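Local coordinates for protein peptidase M28 (PDB 3IIB) that probably acts as a zinc-dependent metallopeptidase of family M28 with carboxypeptidase and dipeptidase activity, at residues L58-V63 against A240-S245; I276-A281 against V297-A302. One frame throughout, in Å; residues are numbered along the deposited sequence.

Contact 1 of 2, residues L58-V63 against A240-S245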
loop_
_atom_site.group_PDB
_atom_site.type_symbol
_atom_site.label_atom_id
_atom_site.label_comp_id
_atom_site.label_asym_id
_atom_site.label_seq_id
_atom_site.Cartn_x
_atom_site.Cartn_y
_atom_site.Cartn_z
ATOM N N LEU A 58 33.630 -1.425 -9.567
ATOM C CA LEU A 58 33.393 -2.400 -10.606
ATOM C C LEU A 58 34.481 -2.388 -11.684
ATOM O O LEU A 58 34.461 -3.209 -12.595
ATOM C CB LEU A 58 32.017 -2.167 -11.241
ATOM C CG LEU A 58 30.857 -2.407 -10.277
ATOM C CD1 LEU A 58 29.537 -1.888 -10.858
ATOM C CD2 LEU A 58 30.782 -3.900 -9.948
ATOM N N GLY A 59 35.445 -1.471 -11.602
ATOM C CA GLY A 59 36.590 -1.531 -12.502
ATOM C C GLY A 59 36.429 -0.893 -13.864
ATOM O O GLY A 59 37.204 -1.184 -14.773
ATOM N N PHE A 60 35.451 0.001 -14.022
ATOM C CA PHE A 60 35.269 0.661 -15.318
ATOM C C PHE A 60 36.514 1.424 -15.706
ATOM O O PHE A 60 37.295 1.854 -14.868
ATOM C CB PHE A 60 34.020 1.547 -15.364
ATOM C CG PHE A 60 32.729 0.744 -15.425
ATOM C CD1 PHE A 60 32.372 0.107 -16.592
ATOM C CD2 PHE A 60 31.957 0.553 -14.322
ATOM C CE1 PHE A 60 31.227 -0.660 -16.639
ATOM C CE2 PHE A 60 30.797 -0.227 -14.358
ATOM C CZ PHE A 60 30.431 -0.815 -15.490
ATOM N N ASP A 61 36.705 1.575 -17.004
ATOM C CA ASP A 61 37.926 2.196 -17.518
ATOM C C ASP A 61 38.011 3.690 -17.227
ATOM O O ASP A 61 39.097 4.199 -16.906
ATOM C CB ASP A 61 38.060 1.927 -18.994
ATOM C CG ASP A 61 38.245 0.448 -19.299
ATOM O OD1 ASP A 61 39.229 -0.086 -18.802
ATOM O OD2 ASP A 61 37.426 -0.179 -20.007
ATOM N N ARG A 62 36.886 4.380 -17.296
ATOM C CA ARG A 62 36.784 5.766 -16.807
ATOM C C ARG A 62 35.522 5.891 -15.993
ATOM O O ARG A 62 34.500 5.244 -16.271
ATOM C CB ARG A 62 36.713 6.756 -17.981
ATOM C CG ARG A 62 37.975 6.782 -18.833
ATOM C CD ARG A 62 37.867 7.803 -20.002
ATOM N NE ARG A 62 37.640 9.174 -19.531
ATOM C CZ ARG A 62 36.941 10.106 -20.192
ATOM N NH1 ARG A 62 36.330 9.831 -21.357
ATOM N NH2 ARG A 62 36.812 11.325 -19.659
ATOM N N VAL A 63 35.613 6.706 -14.957
ATOM C CA VAL A 63 34.485 7.029 -14.103
ATOM C C VAL A 63 34.636 8.488 -13.756
ATOM O O VAL A 63 35.677 8.906 -13.223
ATOM C CB VAL A 63 34.435 6.154 -12.773
ATOM C CG1 VAL A 63 33.281 6.611 -11.853
ATOM C CG2 VAL A 63 34.338 4.646 -13.067
ATOM N N ALA A 240 30.332 6.300 -16.547
ATOM C CA ALA A 240 31.370 5.253 -16.631
ATOM C C ALA A 240 31.493 4.736 -18.027
ATOM O O ALA A 240 30.518 4.700 -18.813
ATOM C CB ALA A 240 31.061 4.093 -15.711
ATOM N N GLU A 241 32.702 4.285 -18.350
ATOM C CA GLU A 241 32.977 3.777 -19.677
ATOM C C GLU A 241 33.698 2.443 -19.657
ATOM O O GLU A 241 34.551 2.182 -18.813
ATOM C CB GLU A 241 33.799 4.811 -20.490
ATOM C CG GLU A 241 33.050 6.090 -20.781
ATOM C CD GLU A 241 33.863 7.187 -21.433
ATOM O OE1 GLU A 241 35.062 6.979 -21.744
ATOM O OE2 GLU A 241 33.271 8.261 -21.663
ATOM N N VAL A 242 33.258 1.588 -20.580
ATOM C CA VAL A 242 33.999 0.446 -21.058
ATOM C C VAL A 242 34.759 0.900 -22.302
ATOM O O VAL A 242 34.172 1.250 -23.312
ATOM C CB VAL A 242 33.062 -0.718 -21.430
ATOM C CG1 VAL A 242 33.895 -1.913 -21.966
ATOM C CG2 VAL A 242 32.182 -1.135 -20.218
ATOM N N LYS A 243 36.081 0.908 -22.240
ATOM C CA LYS A 243 36.894 1.456 -23.297
ATOM C C LYS A 243 36.723 0.638 -24.593
ATOM O O LYS A 243 36.694 -0.594 -24.554
ATOM C CB LYS A 243 38.383 1.478 -22.854
ATOM C CG LYS A 243 39.320 2.118 -23.835
ATOM C CD LYS A 243 40.695 2.509 -23.244
ATOM C CE LYS A 243 41.591 1.339 -22.989
ATOM N NZ LYS A 243 42.988 1.832 -22.674
ATOM N N GLY A 244 36.593 1.342 -25.712
ATOM C CA GLY A 244 36.493 0.730 -27.015
ATOM C C GLY A 244 37.843 0.347 -27.543
ATOM O O GLY A 244 38.830 0.425 -26.848
ATOM N N SER A 245 37.889 -0.033 -28.810
ATOM C CA SER A 245 39.145 -0.472 -29.427
ATOM C C SER A 245 39.297 0.196 -30.805
ATOM O O SER A 245 39.687 1.376 -30.892
ATOM C CB SER A 245 39.217 -1.985 -29.462
ATOM O OG SER A 245 38.076 -2.580 -30.090
#
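Arg62 and Glu241 both hold CG anti to the carbonyl carbon (chi1 -64° and -66°), and their side chains leave the sheet side by side, pointing the same way. They sit at a classic beta bulge, where Asp61 and Arg62 together face Glu241 as strand 62-84 starts antiparallel to the end of strand 220-242. A bend at chi3 turns the arginine chain, and Arg62 NH1 meets OE1 of Glu241 at 3.1 Å in a salt bridge. The bond is not straight: NH1 reaches the syn side of the carboxylate from out of its plane, and the two flat groups stand nearly perpendicular. OE2 of Glu241 is gripped by Tyr64 and by Arg296, so the buried carboxylate is spread over three partners and would probably stay ionised. An alanine in place of Glu241 would probably leave the Arg62 and Arg296 charges without their shared mate and the Tyr64 hydroxyl without this acceptor.

The backbone follows the bulge. Glu241 N donates to Arg62 O, while Glu241 O accepts Asp61 N at 2.9 Å. On the sheet face shared by Ala240 and Val63, the Phe60 ring packs on Ala240. The CB of Ala240 lies over one face of the Phe60 ring in a CH-pi contact, 4.2 Å from the centroid; alanine's single methyl lets the ring lie close against the strand. Val242 CG2 meets the ring edge, 3.7 Å from Phe60 CE1. The short side chain of Asp61 puts its carboxylate within hydrogen-bonding distance of the backbone just past the strand end: Asp61 OD2 accepts Lys243 N at 2.8 Å, on the anti side, through an almost straight N-H...O angle of 177°.

Contact 2 of 2, residues I276-A281 against V297-A302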
loop_
_atom_site.group_PDB
_atom_site.type_symbol
_atom_site.label_atom_id
_atom_site.label_comp_id
_atom_site.label_asym_id
_atom_site.label_seq_id
_atom_site.Cartn_x
_atom_site.Cartn_y
_atom_site.Cartn_z
ATOM N N ILE A 276 20.313 -2.015 -14.033
ATOM C CA ILE A 276 20.232 -2.733 -15.308
ATOM C C ILE A 276 21.386 -2.321 -16.194
ATOM O O ILE A 276 22.142 -3.179 -16.689
ATOM C CB ILE A 276 18.874 -2.482 -15.986
ATOM C CG1 ILE A 276 17.794 -3.292 -15.276
ATOM C CG2 ILE A 276 18.923 -2.836 -17.493
ATOM C CD1 ILE A 276 16.351 -2.748 -15.484
ATOM N N VAL A 277 21.541 -1.004 -16.407
ATOM C CA VAL A 277 22.602 -0.536 -17.339
ATOM C C VAL A 277 24.011 -0.726 -16.767
ATOM O O VAL A 277 24.940 -1.136 -17.510
ATOM C CB VAL A 277 22.376 0.894 -17.881
ATOM C CG1 VAL A 277 20.998 0.983 -18.615
ATOM C CG2 VAL A 277 22.510 1.982 -16.785
ATOM N N THR A 278 24.175 -0.549 -15.458
ATOM C CA THR A 278 25.506 -0.759 -14.808
ATOM C C THR A 278 25.919 -2.227 -14.844
ATOM O O THR A 278 27.047 -2.549 -15.222
ATOM C CB THR A 278 25.537 -0.233 -13.384
ATOM O OG1 THR A 278 25.174 1.151 -13.396
ATOM C CG2 THR A 278 26.949 -0.363 -12.772
ATOM N N ALA A 279 25.012 -3.119 -14.445
ATOM C CA ALA A 279 25.302 -4.555 -14.507
ATOM C C ALA A 279 25.564 -5.033 -15.934
ATOM O O ALA A 279 26.506 -5.802 -16.159
ATOM C CB ALA A 279 24.164 -5.403 -13.859
ATOM N N ALA A 280 24.757 -4.587 -16.892
ATOM C CA ALA A 280 24.962 -4.952 -18.316
ATOM C C ALA A 280 26.361 -4.547 -18.779
ATOM O O ALA A 280 27.076 -5.338 -19.405
ATOM C CB ALA A 280 23.874 -4.335 -19.212
ATOM N N ALA A 281 26.762 -3.325 -18.457
ATOM C CA ALA A 281 28.099 -2.836 -18.807
ATOM C C ALA A 281 29.215 -3.657 -18.091
ATOM O O ALA A 281 30.249 -3.958 -18.693
ATOM C CB ALA A 281 28.220 -1.315 -18.525
ATOM N N VAL A 297 28.051 4.352 -19.857
ATOM C CA VAL A 297 26.934 4.317 -18.931
ATOM C C VAL A 297 26.732 5.735 -18.436
ATOM O O VAL A 297 27.660 6.341 -17.927
ATOM C CB VAL A 297 27.179 3.364 -17.744
ATOM C CG1 VAL A 297 26.076 3.495 -16.671
ATOM C CG2 VAL A 297 27.239 1.898 -18.226
ATOM N N VAL A 298 25.532 6.285 -18.615
ATOM C CA VAL A 298 25.254 7.615 -18.093
ATOM C C VAL A 298 24.126 7.508 -17.088
ATOM O O VAL A 298 23.029 7.026 -17.429
ATOM C CB VAL A 298 24.886 8.661 -19.192
ATOM C CG1 VAL A 298 24.680 10.013 -18.563
ATOM C CG2 VAL A 298 25.943 8.676 -20.248
ATOM N N LEU A 299 24.401 7.954 -15.859
ATOM C CA LEU A 299 23.425 7.955 -14.806
ATOM C C LEU A 299 23.024 9.403 -14.601
ATOM O O LEU A 299 23.776 10.194 -14.029
ATOM C CB LEU A 299 23.970 7.306 -13.529
ATOM C CG LEU A 299 24.581 5.924 -13.659
ATOM C CD1 LEU A 299 25.053 5.368 -12.292
ATOM C CD2 LEU A 299 23.525 4.993 -14.264
ATOM N N TYR A 300 21.882 9.759 -15.172
ATOM C CA TYR A 300 21.511 11.155 -15.303
ATOM C C TYR A 300 20.973 11.723 -14.020
ATOM O O TYR A 300 20.257 11.062 -13.272
ATOM C CB TYR A 300 20.442 11.361 -16.412
ATOM C CG TYR A 300 20.907 11.133 -17.839
ATOM C CD1 TYR A 300 21.526 12.137 -18.528
ATOM C CD2 TYR A 300 20.690 9.934 -18.497
ATOM C CE1 TYR A 300 21.933 11.975 -19.860
ATOM C CE2 TYR A 300 21.115 9.748 -19.807
ATOM C CZ TYR A 300 21.704 10.777 -20.486
ATOM O OH TYR A 300 22.080 10.612 -21.799
ATOM N N ALA A 301 21.310 12.990 -13.809
ATOM C CA ALA A 301 20.792 13.812 -12.737
ATOM C C ALA A 301 19.433 14.406 -13.077
ATOM O O ALA A 301 19.153 14.792 -14.218
ATOM C CB ALA A 301 21.795 15.008 -12.426
ATOM N N ALA A 302 18.619 14.533 -12.032
ATOM C CA ALA A 302 17.479 15.420 -12.010
ATOM C C ALA A 302 16.506 15.155 -13.156
ATOM O O ALA A 302 15.918 16.066 -13.706
ATOM C CB ALA A 302 17.953 16.891 -11.959
#
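Val297 sets its two methyl groups against the helix, CG1 against Val277 and CG2 against Ala281. With CG1 anti to the backbone N (chi1 172°), the fork of the side chain straddles one helical turn. Val297 CG1 lies 3.9 Å from Val277 CG2, the two valines meeting obliquely. The other branch is packed more tightly, with Val297 CG2 only 3.4 Å from Ala281 CB, closer than carbon atoms usually come. Val297 CG2 also lies 3.9 Å from Val277 O, the carbonyl that accepts Ala281 N within the helix. Alanine suits this place, since the strand side chain already presses on its single methyl.

This is the packing of helix 267-285 on strand 293-300 in the beta-alpha-beta unit that begins with strand 247-257. The short segments run nearly antiparallel, at 163°, with their axes 8.8 Å apart, as expected where a crossover helix leads back to the start of the next strand. Val277 also touches Ile254 and Ala256 of strand 247-257, so its branched side chain bridges both strands of the unit.

Thr278 brings OG1 rather than its methyl to this side, 4.1 Å from Val297 CG1. The hydroxyl is hydrogen-bonded to Val274 O one turn back, which lets a polar group sit in a buried, apolar interface. Leu299, two residues along the strand, has the length to reach back to the helix: the Leu299 and Val277 side chains slide past each other in opposite directions, Leu299 CD2 lying 4.1 Å from Val277 CG2, while the same leucine touches Ala51 and Leu55 of helix 42-57.

Overall arrangement
From the N terminus, helix 42-57 runs into 58-63, and the chain then travels through 176 residues, rich in strand, before 240-245 returns to close contact 1. Only afterwards does contact 2 open, with 276-281 and 297-302 closing a short loop of 15 residues; the two contacts are in series and neither nest nor cross. Their centres are about 12 Å apart and both reach the same sheet. Strands 220-242 and 293-300 are neighbours in it, joined by a probable hydrogen bond between Ala240 O and Val297 N. Phe60 also packs on Ala281, so the loop leading into strand 62-84 is tied to helix 267-285 as well as to the sheet.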